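Local coordinates for protein glycoside hydrolase family 61 (Trichoderma reesei QM6a, PDB 5O2X) that is a copper-dependent lytic polysaccharide monooxygenase of family AA9 that probably cleaves cellulose chains by oxidation, at residues A[16-19]-A[20-23]; A[95-98]-A[99-103]; A[103-106]-A[107-110]; A[147-150]-A[151-155]. All coordinates share one frame; numbering follows the deposited sequence. Where two conformers were deposited one is given.

Along the chain the four contacts run in series, each made by neighbouring residues within the AA9 catalytic domain. Interaction 1 stands apart, in the loop after strand 12-15, its centre about 22 to 25 Å from those of the other three. The others cluster. Interactions 2 and 3 share Thr103, have centres about 7 Å apart, and together form the connection from strand 90-96 to strand 110-121. Interaction 4 opens strand 151-161, which pairs antiparallel with strand 90-96, and its centre lies about 10 Å from that of interaction 2. Leu109 of interaction 3 also packs on Val154 of interaction 4. One sheet thus has a disulfide loop, a 3-10 turn and a tyrosine corner whose local bonds shape the connections between its strands.

Interaction 1 of 4, residues A[16-19]-A[20-23]; sequences AYDP and TTFP
Asp18 OD1 is gripped twice by Thr20: the hydroxyl OG1 donates to it over 2.7 Å, along the syn lone pair of OD1, and the Thr20 backbone N reaches it at 2.9 Å from above the carboxylate plane. The second of these bonds closes an Asx turn. The other carboxylate oxygen, Asp18 OD2, accepts from Thr21 OG1 at 2.7 Å, well out of the same plane, so both oxygens hold a threonine hydroxyl. The group can do this because CG lies opposite the backbone N (chi1 -177°), which carries the carboxylate forward along the chain. The Asp18 carbonyl is doubly engaged as well. Its O takes Phe22 N at 2.8 Å, almost in line with the C=O bond (168°), and Thr21 N at 3.1 Å from above the carbonyl plane; the latter bond, with the backbone angles of Pro19 and Thr20, defines a type I turn. By contrast, the buried Pro19 O has no polar partner in the model.

On the apolar side, the Phe22 ring packs against the backbone, with Asp18 N 3.8 Å above the centre of one face. Its CD2 meets Tyr17 CD1 at 3.4 Å; the two ring planes stand at 81°, yet the approach is oblique. Tyr17 OH passes 3.4 Å from Pro23 CG.

The turn follows strand 12-15 and leads into a 3-10 segment beginning at Phe22. Ala16 is hydrogen-bonded through its backbone to Asn5 of strand 3-9, and Asp18, Pro19 and Thr20 all lean on His3 of that strand, while Phe22 packs against Pro29 of a loop.

Interaction 2 of 4, residues A[95-98]-A[99-103]; sequences ANCN and GDCET
A short disulfide loop, closed between Cys97 and Cys101, follows the end of strand 90-96. The SG atoms of Cys97 and Cys101 are 2.1 Å apart and the bridge is right-handed, with a chi3 of 98°. In both cysteines SG is turned opposite the carbonyl carbon and beside the backbone N, and the link holds the CA atoms of Cys97 and Cys101 at 5.2 Å. Inside the ring that this makes, Cys97 CB lies 3.4 Å from Gly99 O, so the Gly99 carbonyl sits close beside the first cysteine.

No direct hydrogen bond joins 95-98 to 99-103; a water does so instead. It donates to Cys97 O and to Asp100 O, at 2.8 Å in each case, and links the two arms of the loop. Ahead of the turn, Asn96 OD1 accepts from Asn98 N at 2.8 Å with a fairly straight N-H (157°), forming an Asx turn that guides the chain out of the strand. Asn98 then takes up a left-handed helical conformation. Gly99 has backbone angles that a residue with a side chain could hardly adopt: a CB there would come within 2.5 Å of Asn98 O.

Strand 151-161 flanks the loop. The backbones of Cys97 and Asn152 are hydrogen-bonded, Gly99 O accepts from Asn152 ND2, and Cys101 touches the Asn152 side chain. Strand 172-183 adds Asn179, which meets Cys101 and Glu102, so the disulfide loop lies against strands 151-161 and 172-183, just past the end of strand 90-96.

Interaction 3 of 4, residues A[103-106]-A[107-110]; sequences TVDK and TTLE
Side-chain hydrogen bonds come first, and they centre on Asp105 and the two threonines of the turn. Asp105 OD1 receives Thr107 OG1 at 2.7 Å and Thr107 N at 3.0 Å, the latter closing an Asx turn. Both donors approach from the same face of the carboxylate plane; with OG1 between its backbone N and carbonyl carbon (chi1 69°), the hydroxyl lies on the same side of Thr107 as the N-H. A valine in place of Thr107 would take away the hydroxyl and is likely to leave Asp105 OD1 with the backbone N alone of this pair, and the carboxylate freer to turn. Thr108 OG1 reaches back to Asp105 O at 2.7 Å, lying in the carbonyl plane.

Backbone bonds follow a 3-10 pattern. Thr108 N donates to the same Asp105 O at 3.0 Å (163° at the hydrogen), and Leu109 N to Lys106 O at 3.3 Å. A water donates to both Lys106 O and Leu109 O, bridging the exit of the turn.

The apolar contact is small: Leu109 CD2 meets Val104 CG2 at 3.9 Å, the two side chains crossing at a slant. Lys106 runs as an extended chain past Trp34 and Pro52, its NZ hydrogen-bonded to Ala60 O.

Asp105 therefore serves as acceptor through both a carboxylate oxygen and its carbonyl, each with two donors. Such pairing fixes the rotation of both threonine hydroxyls and probably stabilises the carboxylate as an anion, so that this surface turn is held largely by polar bonds, with Leu109 as its buried foot.

Interaction 4 of 4, residues A[147-150]-A[151-155]; sequences NLAP and GNYVL
The polar part of the contact is one short bond: Tyr153 OH donates to Ala149 O, four residues earlier, over 2.6 Å. The carbonyl oxygen lies at the ring edge, close to its plane, while the hydroxyl is tilted 34° from the carbonyl plane. Gln189 NE2 also bonds the same OH, so the hydroxyl has two hydrogen-bond partners, one of them in a separate loop.

Apolar contact covers one ring face. Leu148 CD2 makes a CH-pi contact 4.1 Å from the Tyr153 ring centroid, 22° off the normal and shifted toward the rim, while Leu148 CD1 meets Tyr153 OH at 3.7 Å. CG of Leu148 stands opposite its backbone N (chi1 -174°), which carries the branch to the tyrosine. A phenylalanine in place of Tyr153 would probably keep the leucine contact but leave Ala149 O without its hydroxyl donor.

The backbone angles of Gly151 leave no room for a side chain: a CB would fall 2.5 Å from Pro150 O.

Leu148, Pro150, Gly151 and Tyr153 match the LxPGxY pattern of a tyrosine corner, which in Greek-key beta sandwiches ties a strand's first residues to the loop entering it, here strand 151-161.

Interaction 1 of 4, residues A[16-19]-A[20-23]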
# COMPACT_ATOMS: atom_id res chain seq x y z
N ALA A 16 -12.20 5.72 0.31
CA ALA A 16 -10.96 5.75 1.06
C ALA A 16 -10.85 7.04 1.89
O ALA A 16 -11.69 7.93 1.77
CB ALA A 16 -9.77 5.63 0.10
N TYR A 17 -9.82 7.13 2.71
CA TYR A 17 -9.53 8.42 3.32
C TYR A 17 -9.06 9.39 2.26
O TYR A 17 -8.20 9.04 1.46
CB TYR A 17 -8.47 8.28 4.42
CG TYR A 17 -8.25 9.58 5.14
CD1 TYR A 17 -9.20 10.03 6.04
CD2 TYR A 17 -7.14 10.40 4.90
CE1 TYR A 17 -9.06 11.25 6.68
CE2 TYR A 17 -7.00 11.63 5.53
CZ TYR A 17 -7.98 12.06 6.39
OH TYR A 17 -7.84 13.29 6.99
N ASP A 18 -9.59 10.61 2.25
CA ASP A 18 -9.18 11.62 1.27
C ASP A 18 -8.50 12.75 2.02
O ASP A 18 -9.17 13.61 2.59
CB ASP A 18 -10.36 12.15 0.49
CG ASP A 18 -9.94 13.14 -0.58
OD1 ASP A 18 -8.75 13.50 -0.60
OD2 ASP A 18 -10.82 13.56 -1.37
N PRO A 19 -7.16 12.77 2.04
CA PRO A 19 -6.44 13.80 2.79
C PRO A 19 -6.54 15.19 2.15
O PRO A 19 -6.08 16.16 2.77
CB PRO A 19 -4.99 13.27 2.77
CG PRO A 19 -4.91 12.59 1.43
CD PRO A 19 -6.22 11.89 1.29
N THR A 20 -7.07 15.27 0.94
CA THR A 20 -7.28 16.55 0.25
C THR A 20 -8.66 17.10 0.47
O THR A 20 -8.98 18.19 -0.05
CB THR A 20 -6.93 16.46 -1.24
OG1 THR A 20 -7.90 15.65 -1.94
CG2 THR A 20 -5.52 15.93 -1.46
N THR A 21 -9.50 16.39 1.22
CA THR A 21 -10.90 16.78 1.42
C THR A 21 -11.29 16.67 2.87
O THR A 21 -11.80 17.61 3.49
CB THR A 21 -11.80 15.93 0.52
OG1 THR A 21 -11.38 16.11 -0.84
CG2 THR A 21 -13.26 16.32 0.66
N PHE A 22 -11.11 15.48 3.46
CA PHE A 22 -11.61 15.22 4.81
C PHE A 22 -11.04 16.15 5.87
O PHE A 22 -11.82 16.54 6.76
CB PHE A 22 -11.34 13.77 5.22
CG PHE A 22 -12.16 12.72 4.54
CD1 PHE A 22 -12.84 12.90 3.34
CD2 PHE A 22 -12.19 11.45 5.12
CE1 PHE A 22 -13.49 11.83 2.73
CE2 PHE A 22 -12.87 10.42 4.54
CZ PHE A 22 -13.47 10.58 3.32
N PRO A 23 -9.77 16.59 5.82
CA PRO A 23 -9.27 17.47 6.87
C PRO A 23 -10.02 18.80 6.90
O PRO A 23 -10.00 19.50 7.92
CB PRO A 23 -7.80 17.66 6.51
CG PRO A 23 -7.44 16.42 5.75
CD PRO A 23 -8.67 16.11 4.96

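Interaction 2 of 4, residues A[95-98]-A[99-103]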
# COMPACT_ATOMS: atom_id res chain seq x y z
N ALA A 95 -0.62 -6.77 8.05
CA ALA A 95 -0.16 -6.96 9.42
C ALA A 95 -1.36 -7.32 10.25
O ALA A 95 -2.39 -6.64 10.21
CB ALA A 95 0.50 -5.73 10.01
N ASN A 96 -1.25 -8.39 11.05
CA ASN A 96 -2.34 -8.79 11.92
C ASN A 96 -2.54 -7.75 13.03
O ASN A 96 -1.58 -7.32 13.68
CB ASN A 96 -2.01 -10.16 12.51
CG ASN A 96 -3.25 -10.89 12.99
OD1 ASN A 96 -4.06 -10.35 13.75
ND2 ASN A 96 -3.42 -12.12 12.50
N CYS A 97 -3.79 -7.37 13.26
CA CYS A 97 -4.11 -6.40 14.31
C CYS A 97 -4.24 -7.03 15.69
O CYS A 97 -4.33 -6.32 16.70
CB CYS A 97 -5.41 -5.69 13.99
SG CYS A 97 -5.14 -4.68 12.49
N ASN A 98 -4.28 -8.36 15.74
CA ASN A 98 -4.38 -9.12 16.99
C ASN A 98 -5.51 -8.57 17.85
O ASN A 98 -5.36 -8.38 19.04
CB ASN A 98 -3.06 -9.19 17.71
CG ASN A 98 -1.97 -9.87 16.88
OD1 ASN A 98 -2.13 -11.01 16.49
ND2 ASN A 98 -0.96 -9.13 16.54
N GLY A 99 -6.65 -8.35 17.25
CA GLY A 99 -7.75 -7.58 17.83
C GLY A 99 -8.33 -6.68 16.75
O GLY A 99 -8.12 -6.93 15.55
N ASP A 100 -9.12 -5.68 17.16
CA ASP A 100 -9.69 -4.76 16.19
C ASP A 100 -8.60 -3.87 15.61
O ASP A 100 -7.79 -3.28 16.33
CB ASP A 100 -10.73 -3.83 16.85
CG ASP A 100 -11.95 -4.52 17.35
OD1 ASP A 100 -12.24 -5.65 16.88
OD2 ASP A 100 -12.68 -3.89 18.18
N CYS A 101 -8.63 -3.69 14.28
CA CYS A 101 -7.68 -2.74 13.69
C CYS A 101 -8.00 -1.30 14.04
O CYS A 101 -7.13 -0.45 13.93
CB CYS A 101 -7.61 -2.89 12.18
SG CYS A 101 -6.99 -4.52 11.62
N GLU A 102 -9.23 -1.02 14.46
CA GLU A 102 -9.62 0.33 14.81
C GLU A 102 -8.88 0.88 16.02
O GLU A 102 -8.82 2.09 16.18
CB GLU A 102 -11.14 0.39 15.04
CG GLU A 102 -11.97 0.15 13.78
CD GLU A 102 -12.19 -1.27 13.30
OE1 GLU A 102 -11.67 -2.22 13.93
OE2 GLU A 102 -12.91 -1.42 12.30
N THR A 103 -8.33 -0.01 16.85
CA THR A 103 -7.67 0.46 18.06
C THR A 103 -6.27 -0.13 18.20
O THR A 103 -5.63 0.10 19.20
CB THR A 103 -8.49 0.18 19.32
OG1 THR A 103 -8.78 -1.20 19.28
CG2 THR A 103 -9.73 1.01 19.33
O HOH W 1 -6.03 -4.54 18.12

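Interaction 3 of 4, residues A[103-106]-A[107-110]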
# COMPACT_ATOMS: atom_id res chain seq x y z
N THR A 103 -8.33 -0.01 16.85
CA THR A 103 -7.67 0.46 18.06
C THR A 103 -6.27 -0.13 18.20
O THR A 103 -5.63 0.10 19.20
CB THR A 103 -8.49 0.18 19.32
OG1 THR A 103 -8.78 -1.20 19.28
CG2 THR A 103 -9.73 1.01 19.33
N VAL A 104 -5.74 -0.82 17.19
CA VAL A 104 -4.38 -1.34 17.30
C VAL A 104 -3.37 -0.20 17.36
O VAL A 104 -3.52 0.83 16.71
CB VAL A 104 -4.04 -2.27 16.10
CG1 VAL A 104 -3.94 -1.55 14.77
CG2 VAL A 104 -2.81 -3.12 16.36
N ASP A 105 -2.28 -0.40 18.11
CA ASP A 105 -1.18 0.55 18.11
C ASP A 105 -0.36 0.27 16.85
O ASP A 105 0.28 -0.78 16.73
CB ASP A 105 -0.38 0.31 19.38
CG ASP A 105 0.86 1.18 19.52
OD1 ASP A 105 1.25 1.83 18.54
OD2 ASP A 105 1.44 1.18 20.64
N LYS A 106 -0.32 1.24 15.93
CA LYS A 106 0.39 1.00 14.66
C LYS A 106 1.83 0.67 14.84
O LYS A 106 2.42 0.05 13.93
CB LYS A 106 0.23 2.23 13.75
CG LYS A 106 0.98 3.47 14.20
CD LYS A 106 0.74 4.66 13.26
CE LYS A 106 1.55 5.87 13.66
NZ LYS A 106 1.28 7.03 12.77
N THR A 107 2.45 1.10 15.94
CA THR A 107 3.88 0.84 16.15
C THR A 107 4.20 -0.61 16.49
O THR A 107 5.37 -1.00 16.54
CB THR A 107 4.46 1.75 17.24
OG1 THR A 107 3.94 1.39 18.52
CG2 THR A 107 4.25 3.20 16.95
N THR A 108 3.17 -1.43 16.67
CA THR A 108 3.28 -2.84 16.97
C THR A 108 3.04 -3.72 15.75
O THR A 108 3.24 -4.95 15.82
CB THR A 108 2.30 -3.28 18.10
OG1 THR A 108 0.97 -3.27 17.63
CG2 THR A 108 2.47 -2.45 19.35
N LEU A 109 2.58 -3.15 14.65
CA LEU A 109 2.18 -3.95 13.50
C LEU A 109 3.41 -4.56 12.84
O LEU A 109 4.41 -3.88 12.57
CB LEU A 109 1.44 -3.07 12.48
CG LEU A 109 0.07 -2.57 12.92
CD1 LEU A 109 -0.43 -1.50 11.97
CD2 LEU A 109 -0.93 -3.72 12.99
N GLU A 110 3.32 -5.87 12.55
CA GLU A 110 4.41 -6.60 11.92
C GLU A 110 3.94 -7.03 10.53
O GLU A 110 3.11 -7.94 10.36
CB GLU A 110 4.84 -7.76 12.80
CG GLU A 110 5.44 -7.28 14.12
CD GLU A 110 5.76 -8.38 15.06
OE1 GLU A 110 5.68 -9.56 14.69
OE2 GLU A 110 6.10 -8.05 16.22
O HOH W 2 4.70 -1.19 12.73

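Interaction 4 of 4, residues A[147-150]-A[151-155]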
# COMPACT_ATOMS: atom_id res chain seq x y z
N ASN A 147 -5.18 -18.83 1.35
CA ASN A 147 -5.00 -19.55 2.59
C ASN A 147 -4.72 -18.68 3.81
O ASN A 147 -4.39 -19.18 4.90
CB ASN A 147 -3.94 -20.64 2.39
CG ASN A 147 -4.48 -21.78 1.55
OD1 ASN A 147 -5.68 -21.88 1.28
ND2 ASN A 147 -3.59 -22.65 1.13
N LEU A 148 -4.90 -17.35 3.69
CA LEU A 148 -4.64 -16.48 4.83
C LEU A 148 -5.53 -16.84 6.01
O LEU A 148 -6.74 -17.01 5.85
CB LEU A 148 -4.91 -15.03 4.43
CG LEU A 148 -4.53 -14.00 5.49
CD1 LEU A 148 -3.08 -13.96 5.80
CD2 LEU A 148 -4.98 -12.62 5.08
N ALA A 149 -4.96 -16.87 7.20
CA ALA A 149 -5.75 -17.19 8.38
C ALA A 149 -6.78 -16.09 8.62
O ALA A 149 -6.49 -14.89 8.43
CB ALA A 149 -4.86 -17.26 9.59
N PRO A 150 -7.94 -16.46 9.08
CA PRO A 150 -8.90 -15.46 9.48
C PRO A 150 -8.30 -14.47 10.50
O PRO A 150 -7.43 -14.85 11.30
CB PRO A 150 -10.03 -16.31 10.08
CG PRO A 150 -9.94 -17.61 9.32
CD PRO A 150 -8.50 -17.83 9.09
N GLY A 151 -8.76 -13.22 10.44
CA GLY A 151 -8.29 -12.22 11.37
C GLY A 151 -8.56 -10.83 10.83
O GLY A 151 -9.05 -10.66 9.72
N ASN A 152 -8.20 -9.85 11.65
CA ASN A 152 -8.25 -8.45 11.24
C ASN A 152 -6.84 -8.01 10.90
O ASN A 152 -5.90 -8.30 11.65
CB ASN A 152 -8.80 -7.64 12.39
CG ASN A 152 -10.18 -8.07 12.75
OD1 ASN A 152 -11.02 -8.30 11.89
ND2 ASN A 152 -10.45 -8.13 14.03
N TYR A 153 -6.69 -7.33 9.76
CA TYR A 153 -5.39 -6.95 9.27
C TYR A 153 -5.39 -5.52 8.76
O TYR A 153 -6.36 -5.07 8.14
CB TYR A 153 -4.95 -7.81 8.08
CG TYR A 153 -4.83 -9.30 8.39
CD1 TYR A 153 -5.94 -10.14 8.32
CD2 TYR A 153 -3.61 -9.87 8.70
CE1 TYR A 153 -5.85 -11.51 8.64
CE2 TYR A 153 -3.50 -11.24 9.00
CZ TYR A 153 -4.62 -12.04 8.92
OH TYR A 153 -4.48 -13.39 9.22
N VAL A 154 -4.27 -4.82 8.97
CA VAL A 154 -4.00 -3.60 8.23
C VAL A 154 -3.33 -4.02 6.91
O VAL A 154 -2.32 -4.72 6.90
CB VAL A 154 -3.11 -2.65 9.01
CG1 VAL A 154 -2.68 -1.46 8.14
CG2 VAL A 154 -3.85 -2.11 10.23
N LEU A 155 -3.92 -3.52 5.82
CA LEU A 155 -3.40 -3.66 4.46
C LEU A 155 -2.64 -2.35 4.17
O LEU A 155 -3.25 -1.29 4.17
CB LEU A 155 -4.56 -3.89 3.51
CG LEU A 155 -4.35 -3.78 2.03
CD1 LEU A 155 -3.35 -4.77 1.58
CD2 LEU A 155 -5.68 -3.94 1.30